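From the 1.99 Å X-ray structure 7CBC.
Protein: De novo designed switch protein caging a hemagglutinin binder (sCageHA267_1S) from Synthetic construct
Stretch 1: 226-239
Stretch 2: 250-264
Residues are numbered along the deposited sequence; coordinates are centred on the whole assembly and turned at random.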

ATOM      1  N   ALA A 226       3.930  -8.294   7.584  1.00 29.40           N
ATOM      2  CA  ALA A 226       3.987  -9.616   8.207  1.00 24.01           C
ATOM      3  C   ALA A 226       5.427 -10.066   8.442  1.00 34.24           C
ATOM      4  O   ALA A 226       5.772 -10.523   9.543  1.00 32.84           O
ATOM      5  CB  ALA A 226       3.235 -10.635   7.362  1.00 31.02           C
ATOM      6  N   GLN A 227       6.288  -9.940   7.430  1.00 31.75           N
ATOM      7  CA  GLN A 227       7.690 -10.317   7.619  1.00 34.05           C
ATOM      8  C   GLN A 227       8.357  -9.480   8.708  1.00 36.46           C
ATOM      9  O   GLN A 227       9.160 -10.003   9.499  1.00 33.58           O
ATOM     10  CB  GLN A 227       8.448 -10.190   6.307  1.00 31.89           C
ATOM     11  CG  GLN A 227       8.225 -11.361   5.378  1.00 36.34           C
ATOM     12  CD  GLN A 227       8.834 -11.120   4.014  1.00 43.64           C
ATOM     13  OE1 GLN A 227       8.595 -10.084   3.394  1.00 43.67           O
ATOM     14  NE2 GLN A 227       9.635 -12.071   3.539  1.00 54.50           N
ATOM     15  N   LEU A 228       8.047  -8.181   8.769  1.00 28.72           N
ATOM     16  CA  LEU A 228       8.601  -7.353   9.833  1.00 36.59           C
ATOM     17  C   LEU A 228       8.135  -7.823  11.207  1.00 32.91           C
ATOM     18  O   LEU A 228       8.903  -7.798  12.172  1.00 32.10           O
ATOM     19  CB  LEU A 228       8.217  -5.896   9.617  1.00 31.52           C
ATOM     20  CG  LEU A 228       9.068  -5.142   8.606  1.00 35.31           C
ATOM     21  CD1 LEU A 228       8.790  -3.658   8.747  1.00 37.57           C
ATOM     22  CD2 LEU A 228      10.548  -5.449   8.768  1.00 35.38           C
ATOM     23  N   GLN A 229       6.876  -8.248  11.318  1.00 32.85           N
ATOM     24  CA  GLN A 229       6.371  -8.661  12.619  1.00 32.76           C
ATOM     25  C   GLN A 229       6.909 -10.024  13.030  1.00 37.07           C
ATOM     26  O   GLN A 229       6.999 -10.305  14.226  1.00 35.62           O
ATOM     27  CB  GLN A 229       4.846  -8.664  12.621  1.00 31.36           C
ATOM     28  CG  GLN A 229       4.204  -8.980  13.958  1.00 34.76           C
ATOM     29  CD  GLN A 229       4.473  -7.944  15.049  1.00 33.99           C
ATOM     30  OE1 GLN A 229       4.929  -6.824  14.785  1.00 30.05           O
ATOM     31  NE2 GLN A 229       4.167  -8.315  16.286  1.00 31.67           N
ATOM     32  N   GLU A 230       7.266 -10.889  12.074  1.00 36.30           N
ATOM     33  CA  GLU A 230       7.936 -12.131  12.454  1.00 39.27           C
ATOM     34  C   GLU A 230       9.329 -11.862  13.013  1.00 39.25           C
ATOM     35  O   GLU A 230       9.731 -12.474  14.010  1.00 41.86           O
ATOM     36  CB  GLU A 230       8.008 -13.092  11.270  1.00 42.59           C
ATOM     37  CG  GLU A 230       6.762 -13.947  11.093  1.00 46.99           C
ATOM     38  CD  GLU A 230       6.916 -15.335  11.695  1.00 56.59           C
ATOM     39  OE1 GLU A 230       6.548 -15.528  12.878  1.00 60.13           O
ATOM     40  OE2 GLU A 230       7.413 -16.236  10.980  1.00 57.33           O
ATOM     41  N   LEU A 231      10.077 -10.944  12.399  1.00 38.65           N
ATOM     42  CA  LEU A 231      11.326 -10.494  13.007  1.00 38.81           C
ATOM     43  C   LEU A 231      11.099  -9.982  14.416  1.00 39.85           C
ATOM     44  O   LEU A 231      11.879 -10.289  15.332  1.00 41.23           O
ATOM     45  CB  LEU A 231      11.968  -9.391  12.172  1.00 38.87           C
ATOM     46  CG  LEU A 231      12.681  -9.756  10.877  1.00 41.37           C
ATOM     47  CD1 LEU A 231      13.425  -8.534  10.383  1.00 45.12           C
ATOM     48  CD2 LEU A 231      13.638 -10.921  11.098  1.00 43.72           C
ATOM     49  N   ASN A 232      10.054  -9.173  14.607  1.00 34.55           N
ATOM     50  CA  ASN A 232       9.829  -8.548  15.907  1.00 38.66           C
ATOM     51  C   ASN A 232       9.585  -9.592  16.994  1.00 38.86           C
ATOM     52  O   ASN A 232      10.205  -9.547  18.061  1.00 34.54           O
ATOM     53  CB  ASN A 232       8.666  -7.568  15.815  1.00 36.06           C
ATOM     54  CG  ASN A 232       9.041  -6.295  15.108  1.00 35.49           C
ATOM     55  OD1 ASN A 232      10.218  -6.016  14.884  1.00 36.54           O
ATOM     56  ND2 ASN A 232       8.040  -5.510  14.741  1.00 37.38           N
ATOM     57  N   LEU A 233       8.696 -10.552  16.736  1.00 35.99           N
ATOM     58  CA  LEU A 233       8.445 -11.597  17.719  1.00 37.17           C
ATOM     59  C   LEU A 233       9.689 -12.449  17.955  1.00 40.83           C
ATOM     60  O   LEU A 233      10.036 -12.738  19.108  1.00 37.86           O
ATOM     61  CB  LEU A 233       7.266 -12.458  17.273  1.00 36.81           C
ATOM     62  CG  LEU A 233       5.981 -11.658  17.065  1.00 36.38           C
ATOM     63  CD1 LEU A 233       5.040 -12.385  16.114  1.00 39.57           C
ATOM     64  CD2 LEU A 233       5.289 -11.382  18.398  1.00 34.79           C
ATOM     65  N   ASP A 234      10.383 -12.843  16.881  1.00 40.06           N
ATOM     66  CA  ASP A 234      11.625 -13.605  17.022  1.00 41.39           C
ATOM     67  C   ASP A 234      12.647 -12.843  17.859  1.00 43.28           C
ATOM     68  O   ASP A 234      13.373 -13.437  18.665  1.00 43.75           O
ATOM     69  CB  ASP A 234      12.206 -13.926  15.641  1.00 43.32           C
ATOM     70  CG  ASP A 234      11.449 -15.048  14.914  1.00 52.60           C
ATOM     71  OD1 ASP A 234      10.404 -15.508  15.437  1.00 51.04           O
ATOM     72  OD2 ASP A 234      11.889 -15.449  13.805  1.00 56.58           O
ATOM     73  N   LEU A 235      12.715 -11.524  17.683  1.00 38.08           N
ATOM     74  CA  LEU A 235      13.660 -10.721  18.446  1.00 37.98           C
ATOM     75  C   LEU A 235      13.244 -10.615  19.907  1.00 44.14           C
ATOM     76  O   LEU A 235      14.096 -10.665  20.807  1.00 42.75           O
ATOM     77  CB  LEU A 235      13.776  -9.339  17.817  1.00 38.31           C
ATOM     78  CG  LEU A 235      14.648  -8.311  18.524  1.00 40.81           C
ATOM     79  CD1 LEU A 235      16.120  -8.716  18.474  1.00 43.52           C
ATOM     80  CD2 LEU A 235      14.435  -6.947  17.893  1.00 37.15           C
ATOM     81  N   LEU A 236      11.938 -10.464  20.162  1.00 41.26           N
ATOM     82  CA  LEU A 236      11.441 -10.460  21.537  1.00 39.06           C
ATOM     83  C   LEU A 236      11.648 -11.812  22.203  1.00 43.61           C
ATOM     84  O   LEU A 236      11.944 -11.887  23.408  1.00 44.73           O
ATOM     85  CB  LEU A 236       9.962 -10.087  21.563  1.00 39.55           C
ATOM     86  CG  LEU A 236       9.671  -8.606  21.328  1.00 42.04           C
ATOM     87  CD1 LEU A 236       8.214  -8.316  21.602  1.00 47.02           C
ATOM     88  CD2 LEU A 236      10.556  -7.732  22.197  1.00 45.48           C
ATOM     89  N   ARG A 237      11.468 -12.892  21.445  1.00 41.30           N
ATOM     90  CA  ARG A 237      11.785 -14.213  21.963  1.00 44.28           C
ATOM     91  C   ARG A 237      13.234 -14.277  22.418  1.00 42.98           C
ATOM     92  O   ARG A 237      13.519 -14.738  23.525  1.00 51.71           O
ATOM     93  CB  ARG A 237      11.499 -15.271  20.902  1.00 45.59           C
ATOM     94  CG  ARG A 237      11.516 -16.695  21.412  1.00 44.56           C
ATOM     95  CD  ARG A 237      10.384 -17.494  20.778  1.00 54.49           C
ATOM     96  NE  ARG A 237      10.363 -18.873  21.257  1.00 64.62           N
ATOM     97  CZ  ARG A 237       9.892 -19.238  22.445  1.00 61.61           C
ATOM     98  NH1 ARG A 237       9.391 -18.325  23.267  1.00 54.88           N
ATOM     99  NH2 ARG A 237       9.919 -20.516  22.809  1.00 53.74           N
ATOM    100  N   LEU A 238      14.157 -13.772  21.596  1.00 43.66           N
ATOM    101  CA  LEU A 238      15.584 -13.848  21.903  1.00 49.17           C
ATOM    102  C   LEU A 238      16.005 -12.846  22.977  1.00 51.59           C
ATOM    103  O   LEU A 238      16.886 -13.146  23.790  1.00 52.38           O
ATOM    104  CB  LEU A 238      16.405 -13.616  20.636  1.00 51.40           C
ATOM    105  CG  LEU A 238      17.087 -14.820  19.984  1.00 55.04           C
ATOM    106  CD1 LEU A 238      16.071 -15.936  19.717  1.00 52.89           C
ATOM    107  CD2 LEU A 238      17.779 -14.378  18.691  1.00 46.05           C
ATOM    108  N   ALA A 239      15.409 -11.651  22.990  1.00 45.89           N
ATOM    109  CA  ALA A 239      15.840 -10.608  23.912  1.00 48.55           C
ATOM    110  C   ALA A 239      15.405 -10.867  25.344  1.00 51.35           C
ATOM    111  O   ALA A 239      15.870 -10.167  26.244  1.00 52.95           O
ATOM    112  CB  ALA A 239      15.322  -9.239  23.470  1.00 45.26           C
ATOM    113  N   LYS A 250      23.603  -7.511  19.394  1.00 60.20           N
ATOM    114  CA  LYS A 250      23.930  -7.871  18.022  1.00 58.50           C
ATOM    115  C   LYS A 250      22.827  -8.668  17.328  1.00 53.96           C
ATOM    116  O   LYS A 250      22.760  -8.654  16.092  1.00 53.80           O
ATOM    117  CB  LYS A 250      25.250  -8.649  17.975  1.00 58.09           C
ATOM    118  CG  LYS A 250      26.330  -7.940  17.162  1.00 54.51           C
ATOM    119  CD  LYS A 250      27.567  -8.804  16.964  1.00 58.85           C
ATOM    120  CE  LYS A 250      28.533  -8.159  15.974  1.00 58.22           C
ATOM    121  NZ  LYS A 250      28.921  -6.770  16.371  1.00 65.38           N
ATOM    122  N   ALA A 251      21.967  -9.363  18.080  1.00 53.30           N
ATOM    123  CA  ALA A 251      20.747  -9.899  17.482  1.00 52.55           C
ATOM    124  C   ALA A 251      19.822  -8.777  17.029  1.00 53.50           C
ATOM    125  O   ALA A 251      19.045  -8.950  16.081  1.00 51.66           O
ATOM    126  CB  ALA A 251      20.024 -10.813  18.472  1.00 50.89           C
ATOM    127  N   ILE A 252      19.890  -7.627  17.699  1.00 51.46           N
ATOM    128  CA  ILE A 252      19.161  -6.449  17.250  1.00 45.44           C
ATOM    129  C   ILE A 252      19.809  -5.870  16.002  1.00 51.52           C
ATOM    130  O   ILE A 252      19.125  -5.522  15.031  1.00 49.32           O
ATOM    131  CB  ILE A 252      19.090  -5.410  18.380  1.00 52.03           C
ATOM    132  CG1 ILE A 252      18.230  -5.933  19.531  1.00 49.16           C
ATOM    133  CG2 ILE A 252      18.587  -4.083  17.853  1.00 48.94           C
ATOM    134  CD1 ILE A 252      18.432  -5.181  20.818  1.00 52.84           C
ATOM    135  N   ALA A 253      21.140  -5.752  16.008  1.00 49.06           N
ATOM    136  CA  ALA A 253      21.837  -5.286  14.812  1.00 50.30           C
ATOM    137  C   ALA A 253      21.493  -6.154  13.603  1.00 48.77           C
ATOM    138  O   ALA A 253      21.252  -5.640  12.504  1.00 48.17           O
ATOM    139  CB  ALA A 253      23.343  -5.270  15.061  1.00 50.27           C
ATOM    140  N   ARG A 254      21.447  -7.474  13.800  1.00 46.92           N
ATOM    141  CA  ARG A 254      21.046  -8.392  12.742  1.00 44.32           C
ATOM    142  C   ARG A 254      19.598  -8.152  12.327  1.00 48.95           C
ATOM    143  O   ARG A 254      19.266  -8.208  11.135  1.00 47.17           O
ATOM    144  CB  ARG A 254      21.256  -9.832  13.226  1.00 50.84           C
ATOM    145  CG  ARG A 254      20.756 -10.956  12.321  1.00 50.30           C
ATOM    146  CD  ARG A 254      21.312 -12.330  12.784  1.00 54.75           C
ATOM    147  NE  ARG A 254      20.538 -12.977  13.851  1.00 48.31           N
ATOM    148  CZ  ARG A 254      20.950 -13.107  15.112  1.00 56.92           C
ATOM    149  NH1 ARG A 254      22.132 -12.624  15.478  1.00 59.71           N
ATOM    150  NH2 ARG A 254      20.186 -13.723  16.015  1.00 50.54           N
ATOM    151  N   SER A 255      18.722  -7.871  13.296  1.00 48.65           N
ATOM    152  CA  SER A 255      17.329  -7.585  12.979  1.00 46.97           C
ATOM    153  C   SER A 255      17.170  -6.245  12.276  1.00 46.53           C
ATOM    154  O   SER A 255      16.274  -6.095  11.437  1.00 45.18           O
ATOM    155  CB  SER A 255      16.477  -7.620  14.246  1.00 45.74           C
ATOM    156  OG  SER A 255      16.071  -8.943  14.534  1.00 48.05           O
ATOM    157  N   LYS A 256      18.014  -5.259  12.594  1.00 43.92           N
ATOM    158  CA  LYS A 256      17.954  -4.006  11.849  1.00 44.48           C
ATOM    159  C   LYS A 256      18.362  -4.212  10.392  1.00 49.02           C
ATOM    160  O   LYS A 256      17.734  -3.659   9.478  1.00 48.67           O
ATOM    161  CB  LYS A 256      18.823  -2.948  12.528  1.00 47.10           C
ATOM    162  CG  LYS A 256      18.467  -1.521  12.145  1.00 49.37           C
ATOM    163  CD  LYS A 256      19.114  -0.494  13.070  1.00 47.06           C
ATOM    164  CE  LYS A 256      18.572   0.908  12.779  1.00 51.60           C
ATOM    165  NZ  LYS A 256      17.277   1.184  13.482  1.00 47.14           N
ATOM    166  N   ARG A 257      19.384  -5.040  10.148  1.00 50.69           N
ATOM    167  CA  ARG A 257      19.819  -5.292   8.775  1.00 48.26           C
ATOM    168  C   ARG A 257      18.728  -5.966   7.954  1.00 45.12           C
ATOM    169  O   ARG A 257      18.513  -5.611   6.789  1.00 44.34           O
ATOM    170  CB  ARG A 257      21.084  -6.151   8.761  1.00 51.31           C
ATOM    171  CG  ARG A 257      22.359  -5.432   9.181  1.00 52.90           C
ATOM    172  CD  ARG A 257      23.582  -6.294   8.884  1.00 54.28           C
ATOM    173  NE  ARG A 257      23.437  -7.671   9.362  1.00 48.35           N
ATOM    174  CZ  ARG A 257      23.832  -8.100  10.558  1.00 52.63           C
ATOM    175  NH1 ARG A 257      24.389  -7.255  11.419  1.00 48.42           N
ATOM    176  NH2 ARG A 257      23.662  -9.375  10.895  1.00 49.60           N
ATOM    177  N   GLU A 258      18.031  -6.950   8.537  1.00 42.83           N
ATOM    178  CA  GLU A 258      17.009  -7.661   7.772  1.00 47.29           C
ATOM    179  C   GLU A 258      15.759  -6.808   7.592  1.00 42.95           C
ATOM    180  O   GLU A 258      15.109  -6.869   6.541  1.00 41.71           O
ATOM    181  CB  GLU A 258      16.668  -8.994   8.441  1.00 46.12           C
ATOM    182  CG  GLU A 258      15.770  -9.930   7.598  1.00 42.93           C
ATOM    183  CD  GLU A 258      16.441 -10.452   6.322  1.00 45.28           C
ATOM    184  OE1 GLU A 258      15.711 -10.827   5.376  1.00 45.82           O
ATOM    185  OE2 GLU A 258      17.692 -10.491   6.263  1.00 45.51           O
ATOM    186  N   SER A 259      15.406  -6.003   8.600  1.00 43.77           N
ATOM    187  CA  SER A 259      14.319  -5.041   8.432  1.00 41.58           C
ATOM    188  C   SER A 259      14.578  -4.120   7.247  1.00 41.62           C
ATOM    189  O   SER A 259      13.662  -3.823   6.470  1.00 40.75           O
ATOM    190  CB  SER A 259      14.129  -4.217   9.708  1.00 40.83           C
ATOM    191  OG  SER A 259      13.500  -4.983  10.716  1.00 38.90           O
ATOM    192  N   LYS A 260      15.821  -3.658   7.088  1.00 40.03           N
ATOM    193  CA  LYS A 260      16.127  -2.809   5.945  1.00 43.23           C
ATOM    194  C   LYS A 260      16.036  -3.592   4.641  1.00 44.93           C
ATOM    195  O   LYS A 260      15.585  -3.051   3.626  1.00 38.65           O
ATOM    196  CB  LYS A 260      17.505  -2.164   6.119  1.00 45.20           C
ATOM    197  CG  LYS A 260      17.613  -1.257   7.362  1.00 43.94           C
ATOM    198  CD  LYS A 260      16.397  -0.306   7.513  1.00 49.43           C
ATOM    199  CE  LYS A 260      15.526  -0.649   8.751  1.00 51.64           C
ATOM    200  NZ  LYS A 260      14.198   0.075   8.824  1.00 42.24           N
ATOM    201  N   ARG A 261      16.408  -4.876   4.661  1.00 39.62           N
ATOM    202  CA  ARG A 261      16.292  -5.695   3.460  1.00 43.36           C
ATOM    203  C   ARG A 261      14.836  -5.984   3.113  1.00 43.68           C
ATOM    204  O   ARG A 261      14.493  -6.094   1.931  1.00 36.79           O
ATOM    205  CB  ARG A 261      17.070  -6.997   3.636  1.00 40.41           C
ATOM    206  CG  ARG A 261      18.567  -6.806   3.502  1.00 43.62           C
ATOM    207  CD  ARG A 261      19.283  -8.116   3.260  1.00 45.08           C
ATOM    208  NE  ARG A 261      19.460  -8.858   4.502  1.00 47.85           N
ATOM    209  CZ  ARG A 261      20.495  -8.704   5.322  1.00 49.80           C
ATOM    210  NH1 ARG A 261      21.454  -7.831   5.031  1.00 53.19           N
ATOM    211  NH2 ARG A 261      20.568  -9.417   6.435  1.00 47.00           N
ATOM    212  N   ILE A 262      13.976  -6.118   4.123  1.00 42.35           N
ATOM    213  CA  ILE A 262      12.558  -6.355   3.881  1.00 36.53           C
ATOM    214  C   ILE A 262      11.905  -5.107   3.304  1.00 40.86           C
ATOM    215  O   ILE A 262      11.218  -5.162   2.272  1.00 37.54           O
ATOM    216  CB  ILE A 262      11.881  -6.816   5.183  1.00 36.85           C
ATOM    217  CG1 ILE A 262      12.170  -8.302   5.428  1.00 33.92           C
ATOM    218  CG2 ILE A 262      10.387  -6.522   5.160  1.00 31.90           C
ATOM    219  CD1 ILE A 262      12.200  -8.695   6.908  1.00 36.70           C
ATOM    220  N   VAL A 263      12.123  -3.959   3.948  1.00 35.91           N
ATOM    221  CA  VAL A 263      11.636  -2.694   3.407  1.00 33.16           C
ATOM    222  C   VAL A 263      12.155  -2.491   1.986  1.00 41.88           C
ATOM    223  O   VAL A 263      11.412  -2.070   1.081  1.00 34.37           O
ATOM    224  CB  VAL A 263      12.041  -1.538   4.339  1.00 34.41           C
ATOM    225  CG1 VAL A 263      11.689  -0.199   3.729  1.00 40.00           C
ATOM    226  CG2 VAL A 263      11.375  -1.694   5.697  1.00 33.93           C
ATOM    227  N   GLU A 264      13.435  -2.805   1.763  1.00 40.72           N
ATOM    228  CA  GLU A 264      14.016  -2.687   0.430  1.00 41.73           C
ATOM    229  C   GLU A 264      13.308  -3.592  -0.569  1.00 42.64           C
ATOM    230  O   GLU A 264      13.068  -3.190  -1.714  1.00 41.10           O
ATOM    231  CB  GLU A 264      15.505  -3.020   0.472  1.00 42.57           C
ATOM    232  CG  GLU A 264      16.417  -1.891   0.907  1.00 46.35           C
ATOM    233  CD  GLU A 264      17.849  -2.374   1.073  1.00 52.14           C
ATOM    234  OE1 GLU A 264      18.593  -1.801   1.899  1.00 58.09           O
ATOM    235  OE2 GLU A 264      18.223  -3.351   0.383  1.00 54.20           O
TER

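How do the two backbones lie against each other? Both stretches are helical, and their axes run nearly antiparallel, at 172°, with a closest approach of 10.0 Å. Across the register the CA atoms of L228 and S259 are 6.3 Å apart, those of L231 and S255 6.7 Å and those of L235 and I252 7.1 Å.

What fills the space between them? L231 is a knob in a hole formed by S255, E258, S259 and I262. Its CD1 lies 3.7 Å from I262 CD1 and 3.8 Å from E258 CB, so even the acidic residue offers a methylene to the leucine. L228 reaches I262 as well, CD2 to CG2 at 3.8 Å. Further along, L235 CD1 packs 3.6 Å from I252 CG1.

How are serines accommodated among leucines? Their hydroxyls turn back to their own helix: S259 OG donates to S255 O at 3.1 Å, and S255 OG makes a weak bond of 3.4 Å to A251 O. L228 CD2 and L231 CD1 each lie 3.6 Å from S259 OG, in van der Waals contact.

Do polar groups bridge the helices? No hydrogen bond crosses. The CA-to-CB bond of R254 points sideways, but the end of its side chain comes nearer to the other helix, where L238 CD2 lies at the edge of the guanidinium, near its plane, 3.7 Å from R254 NH2. The E258 carboxylate instead pairs within its helix, OE2 to R261 NE at 3.0 Å, a salt bridge.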